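PDB 4AUR: LEOA, which is a bacterial dynamin of enterotoxigenic Escherichia coli that probably binds and hydrolyses GTP, as dynamins that act on membranes do. Local coordinates for residues 43-48 against 271-276; 23-28 against 36-41. All blocks are in the same frame, centred on the assembly; numbering follows the deposited sequence.

Contact 1. Residues 43-48 against 271-276; sequences TSAINA and VKTGMD
Ala45 puts its methyl group into the bend where helix 250-273 gives way to helix 275-343. Its CB lies 3.5 Å from Met275 CG and 3.7 Å from Thr273 CB, so one small side chain bridges the residues on both sides of Gly274. With nothing beyond CB, alanine lets the backbones come close: the CA atoms of Ala45 and Thr273 are 5.7 Å apart. Met275, a selenomethionine, bends at chi2 and again at chi3; its CG makes the close contact, and its selenium lies a little further off, 4.1 Å from Ala45 CB. One turn further along, Ala48 CB meets the methyl of Thr273, CG2, at 4.1 Å. Thr273 suits a place that is partly polar and partly apolar. Its first torsion of 44° sets OG1 between the backbone N and the carbonyl carbon, turned back to its own helix, where it bonds to Leu269 O, while CG2 faces the two alanines. Between Thr273 and Met275, Gly274 takes a positive phi of 78°, easy for glycine, in a Schellman motif that ends helix 250-273. Contact across the interface is van der Waals packing, mostly of methyl and methylene groups, and buries a modest 142 Å². It joins the N-terminal helix 38-51 to the dynamin-like helical domain, at the start of the long helix 275-343. Helix 38-51 packs on two sides: Ala45 faces the bend, and Ile46, pointing away from it, meets Ile15, Leu18 and Leu19 of helix 3-30. Met275 touches Leu18 as well as Val42, so all three elements meet. Thr273 also touches Ile49, and Lys272 forms a salt bridge with Asp52, tying the bend to the end of helix 38-51, just ahead of strand 54-60 of the central sheet.

Contact 2. Residues 23-28 against 36-41; sequences GMLEML and SDDLQK
The backbones of helices 3-30 and 38-51 come nearest at Leu25 and Leu39, whose CA atoms stand 6.8 Å apart as the chain runs in roughly opposite directions. The CB of Leu39 does not aim at the other helix, but CG, set anti to its carbonyl carbon (chi1 -69°), carries the branched end nearer, and CD2 covers Leu25 CB at 3.5 Å as the two side chains slide past in opposite senses. The fork of Leu25 goes on to Asp38, where it lies crosswise, with CD2 3.8 Å from Asp38 CB. Asp38 therefore contributes its methylene; of its carboxylate, OD2 comes no nearer than 4.2 Å, to Leu25 CD2. This is an alpha-alpha hairpin, closed by a short connection that includes Ile33 and Ile35. Leucine suits buried position 25 because its branched end spans Asp38, Leu39, Ile35 and Val282 of helix 275-343; Leu39, partly exposed, offers one methyl. Asp37 holds the N-cap position without a side-chain capping bond, and Lys41 N bonds to Asp37 O at 3.0 Å to start the helix. An acid in that first turn, Asp38, probably suits the helix dipole. At the outer edge, Glu26 CG is 4.2 Å from Leu39 CD2.

How the contacts relate
Helix 38-51 joins the two contacts, whose centres are 14 Å apart: its first turn pairs with helix 3-30 in contact 2, and its later turns meet the 271-276 bend in contact 1. They adjoin where Met275 CE packs 4.3 Å from Lys41 O. Hydrogen bonds from Thr43 OG1 to Leu39 O and from Ser44 OG to Gln40 O run along the helix between them, and Arg22 NH1 bonds to Thr43 OG1 from helix 3-30. Contact 1 lies nearer the GTPase end: helix 38-51 leads into strand 54-60, which is followed by a probable P-loop containing Gly65 and Lys66.

Contact 1. Residues 43-48 against 271-276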
ATOM      1  N   THR A  43       5.873 -27.102  11.679  1.00 23.94           N
ATOM      2  CA  THR A  43       6.117 -28.493  11.275  1.00 24.51           C
ATOM      3  C   THR A  43       5.608 -29.521  12.308  1.00 25.13           C
ATOM      4  O   THR A  43       4.875 -30.434  11.954  1.00 25.18           O
ATOM      5  CB  THR A  43       7.614 -28.744  11.052  1.00 25.14           C
ATOM      6  OG1 THR A  43       8.101 -27.849  10.058  1.00 24.30           O
ATOM      7  CG2 THR A  43       7.871 -30.163  10.590  1.00 25.78           C
ATOM      8  N   SER A  44       5.977 -29.350  13.579  1.00 25.98           N
ATOM      9  CA  SER A  44       5.448 -30.190  14.666  1.00 26.23           C
ATOM     10  C   SER A  44       3.921 -30.273  14.676  1.00 26.37           C
ATOM     11  O   SER A  44       3.347 -31.361  14.807  1.00 30.69           O
ATOM     12  CB  SER A  44       5.921 -29.692  16.041  1.00 26.57           C
ATOM     13  OG  SER A  44       7.330 -29.818  16.218  1.00 26.41           O
ATOM     14  N   ALA A  45       3.248 -29.141  14.548  1.00 25.21           N
ATOM     15  CA  ALA A  45       1.790 -29.151  14.570  1.00 24.56           C
ATOM     16  C   ALA A  45       1.236 -29.901  13.373  1.00 24.56           C
ATOM     17  O   ALA A  45       0.180 -30.517  13.468  1.00 23.27           O
ATOM     18  CB  ALA A  45       1.228 -27.741  14.630  1.00 24.34           C
ATOM     19  N   ILE A  46       1.938 -29.863  12.247  1.00 24.76           N
ATOM     20  CA  ILE A  46       1.502 -30.653  11.096  1.00 26.31           C
ATOM     21  C   ILE A  46       1.560 -32.144  11.394  1.00 28.31           C
ATOM     22  O   ILE A  46       0.650 -32.891  11.038  1.00 28.05           O
ATOM     23  CB  ILE A  46       2.325 -30.353   9.852  1.00 26.47           C
ATOM     24  CG1 ILE A  46       1.849 -29.018   9.254  1.00 27.48           C
ATOM     25  CG2 ILE A  46       2.146 -31.452   8.834  1.00 26.18           C
ATOM     26  CD1 ILE A  46       2.855 -28.365   8.340  1.00 27.05           C
ATOM     27  N   ASN A  47       2.618 -32.555  12.087  1.00 29.87           N
ATOM     28  CA  ASN A  47       2.815 -33.942  12.417  1.00 30.39           C
ATOM     29  C   ASN A  47       1.797 -34.398  13.409  1.00 32.01           C
ATOM     30  O   ASN A  47       1.188 -35.446  13.227  1.00 37.04           O
ATOM     31  CB  ASN A  47       4.236 -34.178  12.915  1.00 30.44           C
ATOM     32  CG  ASN A  47       5.257 -33.937  11.822  1.00 30.46           C
ATOM     33  OD1 ASN A  47       6.324 -33.343  12.030  1.00 30.83           O
ATOM     34  ND2 ASN A  47       4.906 -34.367  10.628  1.00 29.00           N
ATOM     35  N   ALA A  48       1.588 -33.616  14.453  1.00 32.66           N
ATOM     36  CA  ALA A  48       0.558 -33.954  15.426  1.00 31.81           C
ATOM     37  C   ALA A  48      -0.773 -34.118  14.750  1.00 30.99           C
ATOM     38  O   ALA A  48      -1.528 -35.003  15.107  1.00 35.67           O
ATOM     39  CB  ALA A  48       0.460 -32.886  16.493  1.00 31.66           C
ATOM     40  N   VAL A 271      -6.776 -24.849  16.863  1.00 25.84           N
ATOM     41  CA  VAL A 271      -6.769 -24.642  18.281  1.00 26.65           C
ATOM     42  C   VAL A 271      -6.039 -25.793  19.012  1.00 27.85           C
ATOM     43  O   VAL A 271      -5.109 -25.570  19.753  1.00 27.72           O
ATOM     44  CB  VAL A 271      -8.197 -24.508  18.819  1.00 26.41           C
ATOM     45  CG1 VAL A 271      -8.153 -24.214  20.304  1.00 26.93           C
ATOM     46  CG2 VAL A 271      -8.923 -23.393  18.093  1.00 26.90           C
ATOM     47  N   LYS A 272      -6.450 -27.027  18.797  1.00 29.26           N
ATOM     48  CA  LYS A 272      -5.812 -28.164  19.463  1.00 31.15           C
ATOM     49  C   LYS A 272      -4.265 -28.086  19.484  1.00 30.42           C
ATOM     50  O   LYS A 272      -3.654 -28.391  20.493  1.00 32.73           O
ATOM     51  CB  LYS A 272      -6.297 -29.475  18.815  1.00 33.36           C
ATOM     52  CG  LYS A 272      -5.655 -30.740  19.350  1.00 36.46           C
ATOM     53  CD  LYS A 272      -6.118 -31.983  18.598  1.00 38.60           C
ATOM     54  CE  LYS A 272      -5.923 -33.240  19.448  1.00 40.11           C
ATOM     55  NZ  LYS A 272      -7.142 -34.109  19.546  1.00 42.80           N
ATOM     56  N   THR A 273      -3.646 -27.685  18.378  1.00 29.24           N
ATOM     57  CA  THR A 273      -2.180 -27.564  18.264  1.00 27.56           C
ATOM     58  C   THR A 273      -1.608 -26.187  18.574  1.00 26.32           C
ATOM     59  O   THR A 273      -0.391 -26.001  18.504  1.00 28.34           O
ATOM     60  CB  THR A 273      -1.717 -27.890  16.827  1.00 29.18           C
ATOM     61  OG1 THR A 273      -2.577 -27.245  15.870  1.00 28.66           O
ATOM     62  CG2 THR A 273      -1.729 -29.379  16.588  1.00 28.93           C
ATOM     63  N   GLY A 274      -2.462 -25.218  18.894  1.00 25.50           N
ATOM     64  CA  GLY A 274      -2.012 -23.886  19.282  1.00 25.14           C
ATOM     65  C   GLY A 274      -1.577 -23.012  18.114  1.00 24.76           C
ATOM     66  O   GLY A 274      -0.891 -22.032  18.299  1.00 25.80           O
HETATM   67  N   MSE A 275      -2.011 -23.357  16.918  1.00 24.91           N
HETATM   68  CA  MSE A 275      -1.591 -22.696  15.688  1.00 24.53           C
HETATM   69  C   MSE A 275      -2.571 -21.636  15.255  1.00 24.56           C
HETATM   70  O   MSE A 275      -2.258 -20.789  14.411  1.00 22.19           O
HETATM   71  CB  MSE A 275      -1.507 -23.731  14.583  1.00 24.73           C
HETATM   72  CG  MSE A 275      -0.304 -24.631  14.737  1.00 26.42           C
HETATM   73 SE   MSE A 275       1.392 -23.653  14.486  0.78 33.54          SE
HETATM   74  CE  MSE A 275       2.021 -23.752  16.349  1.00 30.52           C
ATOM     75  N   ASP A 276      -3.774 -21.668  15.821  1.00 24.87           N
ATOM     76  CA  ASP A 276      -4.709 -20.569  15.638  1.00 26.03           C
ATOM     77  C   ASP A 276      -4.002 -19.247  15.909  1.00 26.14           C
ATOM     78  O   ASP A 276      -4.073 -18.324  15.126  1.00 27.00           O
ATOM     79  CB  ASP A 276      -5.929 -20.715  16.558  1.00 26.89           C
ATOM     80  CG  ASP A 276      -5.551 -20.983  18.019  1.00 30.91           C
ATOM     81  OD1 ASP A 276      -4.431 -21.510  18.274  1.00 34.92           O
ATOM     82  OD2 ASP A 276      -6.380 -20.688  18.922  1.00 33.28           O
TER

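Contact 2. Residues 23-28 against 36-41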
ATOM      1  N   GLY A  23       5.459 -21.024   4.636  1.00 22.66           N
ATOM      2  CA  GLY A  23       5.971 -20.245   3.521  1.00 22.60           C
ATOM      3  C   GLY A  23       5.933 -18.772   3.839  1.00 22.91           C
ATOM      4  O   GLY A  23       6.801 -18.023   3.427  1.00 23.16           O
HETATM    5  N   MSE A  24       4.924 -18.353   4.584  1.00 23.43           N
HETATM    6  CA  MSE A  24       4.755 -16.951   4.890  1.00 24.13           C
HETATM    7  C   MSE A  24       5.821 -16.601   5.868  1.00 24.49           C
HETATM    8  O   MSE A  24       6.357 -15.496   5.804  1.00 25.00           O
HETATM    9  CB  MSE A  24       3.359 -16.672   5.433  1.00 25.41           C
HETATM   10  CG  MSE A  24       2.339 -16.678   4.319  1.00 26.44           C
HETATM   11 SE   MSE A  24       0.616 -16.059   5.067  0.90 33.21          SE
HETATM   12  CE  MSE A  24      -0.516 -17.648   4.884  1.00 28.13           C
ATOM     13  N   LEU A  25       6.172 -17.537   6.764  1.00 24.19           N
ATOM     14  CA  LEU A  25       7.236 -17.298   7.759  1.00 23.72           C
ATOM     15  C   LEU A  25       8.613 -17.152   7.161  1.00 23.77           C
ATOM     16  O   LEU A  25       9.397 -16.324   7.598  1.00 22.88           O
ATOM     17  CB  LEU A  25       7.293 -18.428   8.753  1.00 24.59           C
ATOM     18  CG  LEU A  25       6.162 -18.376   9.774  1.00 25.73           C
ATOM     19  CD1 LEU A  25       5.884 -19.748  10.370  1.00 25.58           C
ATOM     20  CD2 LEU A  25       6.477 -17.368  10.867  1.00 24.86           C
ATOM     21  N   GLU A  26       8.921 -17.984   6.179  1.00 24.55           N
ATOM     22  CA  GLU A  26      10.180 -17.868   5.456  1.00 25.40           C
ATOM     23  C   GLU A  26      10.374 -16.470   4.843  1.00 26.28           C
ATOM     24  O   GLU A  26      11.499 -15.993   4.752  1.00 27.86           O
ATOM     25  CB  GLU A  26      10.258 -18.908   4.336  1.00 25.92           C
ATOM     26  CG  GLU A  26      10.385 -20.348   4.792  1.00 25.91           C
ATOM     27  CD  GLU A  26      10.553 -21.320   3.630  1.00 27.11           C
ATOM     28  OE1 GLU A  26       9.964 -21.098   2.544  1.00 26.23           O
ATOM     29  OE2 GLU A  26      11.281 -22.329   3.813  1.00 29.08           O
HETATM   30  N   MSE A  27       9.291 -15.834   4.400  1.00 25.39           N
HETATM   31  CA  MSE A  27       9.384 -14.535   3.749  1.00 24.21           C
HETATM   32  C   MSE A  27       9.579 -13.456   4.766  1.00 24.51           C
HETATM   33  O   MSE A  27      10.395 -12.581   4.546  1.00 25.99           O
HETATM   34  CB  MSE A  27       8.161 -14.254   2.913  1.00 23.84           C
HETATM   35  CG  MSE A  27       8.094 -15.240   1.773  1.00 25.18           C
HETATM   36 SE   MSE A  27       9.473 -14.916   0.409  0.98 30.28          SE
HETATM   37  CE  MSE A  27      10.941 -16.076   1.034  1.00 30.78           C
ATOM     38  N   LEU A  28       8.863 -13.498   5.883  1.00 23.74           N
ATOM     39  CA  LEU A  28       9.145 -12.573   6.991  1.00 24.30           C
ATOM     40  C   LEU A  28      10.604 -12.680   7.420  1.00 25.72           C
ATOM     41  O   LEU A  28      11.295 -11.682   7.586  1.00 26.88           O
ATOM     42  CB  LEU A  28       8.256 -12.858   8.204  1.00 23.50           C
ATOM     43  CG  LEU A  28       6.750 -12.732   7.993  1.00 22.87           C
ATOM     44  CD1 LEU A  28       6.007 -13.019   9.261  1.00 22.58           C
ATOM     45  CD2 LEU A  28       6.359 -11.351   7.497  1.00 23.47           C
ATOM     46  N   SER A  36      11.572 -16.525  15.706  1.00 42.47           N
ATOM     47  CA  SER A  36      12.194 -17.451  16.673  1.00 43.61           C
ATOM     48  C   SER A  36      12.278 -18.855  16.059  1.00 41.70           C
ATOM     49  O   SER A  36      13.135 -19.097  15.193  1.00 43.75           O
ATOM     50  CB  SER A  36      11.554 -17.402  18.096  1.00 42.05           C
ATOM     51  OG  SER A  36      10.246 -17.927  18.175  1.00 38.35           O
ATOM     52  N   ASP A  37      11.397 -19.755  16.476  1.00 39.14           N
ATOM     53  CA  ASP A  37      11.384 -21.108  15.937  1.00 38.85           C
ATOM     54  C   ASP A  37       9.993 -21.479  15.471  1.00 34.69           C
ATOM     55  O   ASP A  37       9.609 -22.624  15.553  1.00 31.64           O
ATOM     56  CB  ASP A  37      11.882 -22.101  16.996  1.00 40.98           C
ATOM     57  CG  ASP A  37      10.906 -22.280  18.137  1.00 42.43           C
ATOM     58  OD1 ASP A  37      10.094 -21.353  18.424  1.00 44.99           O
ATOM     59  OD2 ASP A  37      10.950 -23.367  18.745  1.00 43.65           O
ATOM     60  N   ASP A  38       9.255 -20.489  14.973  1.00 36.09           N
ATOM     61  CA  ASP A  38       7.897 -20.673  14.466  1.00 33.02           C
ATOM     62  C   ASP A  38       7.884 -21.691  13.319  1.00 30.20           C
ATOM     63  O   ASP A  38       6.934 -22.436  13.169  1.00 31.33           O
ATOM     64  CB  ASP A  38       7.291 -19.332  14.014  1.00 34.47           C
ATOM     65  CG  ASP A  38       6.940 -18.365  15.193  1.00 36.65           C
ATOM     66  OD1 ASP A  38       6.554 -18.833  16.284  1.00 38.58           O
ATOM     67  OD2 ASP A  38       7.016 -17.120  15.007  1.00 35.63           O
ATOM     68  N   LEU A  39       8.947 -21.761  12.535  1.00 29.70           N
ATOM     69  CA  LEU A  39       9.029 -22.769  11.466  1.00 30.13           C
ATOM     70  C   LEU A  39       9.003 -24.194  11.996  1.00 30.12           C
ATOM     71  O   LEU A  39       8.245 -25.039  11.520  1.00 30.47           O
ATOM     72  CB  LEU A  39      10.291 -22.574  10.616  1.00 30.46           C
ATOM     73  CG  LEU A  39      10.350 -21.334   9.717  1.00 30.32           C
ATOM     74  CD1 LEU A  39      11.657 -21.236   8.951  1.00 30.49           C
ATOM     75  CD2 LEU A  39       9.187 -21.323   8.747  1.00 31.00           C
ATOM     76  N   GLN A  40       9.819 -24.476  12.994  1.00 31.22           N
ATOM     77  CA  GLN A  40       9.826 -25.814  13.552  1.00 32.32           C
ATOM     78  C   GLN A  40       8.559 -26.084  14.371  1.00 30.38           C
ATOM     79  O   GLN A  40       8.082 -27.216  14.423  1.00 30.22           O
ATOM     80  CB  GLN A  40      11.094 -26.054  14.356  1.00 35.27           C
ATOM     81  CG  GLN A  40      11.524 -27.509  14.329  1.00 40.08           C
ATOM     82  CD  GLN A  40      12.285 -27.891  13.058  1.00 44.79           C
ATOM     83  OE1 GLN A  40      13.189 -27.156  12.607  1.00 42.68           O
ATOM     84  NE2 GLN A  40      11.942 -29.067  12.483  1.00 42.43           N
ATOM     85  N   LYS A  41       7.995 -25.055  14.998  1.00 30.09           N
ATOM     86  CA  LYS A  41       6.746 -25.228  15.749  1.00 29.21           C
ATOM     87  C   LYS A  41       5.662 -25.654  14.789  1.00 27.73           C
ATOM     88  O   LYS A  41       4.944 -26.611  15.050  1.00 26.36           O
ATOM     89  CB  LYS A  41       6.321 -23.954  16.446  1.00 30.22           C
ATOM     90  CG  LYS A  41       7.278 -23.454  17.514  1.00 31.77           C
ATOM     91  CD  LYS A  41       6.959 -24.012  18.883  1.00 34.61           C
ATOM     92  CE  LYS A  41       7.971 -23.546  19.917  1.00 36.71           C
ATOM     93  NZ  LYS A  41       9.155 -24.453  19.978  1.00 36.43           N
TER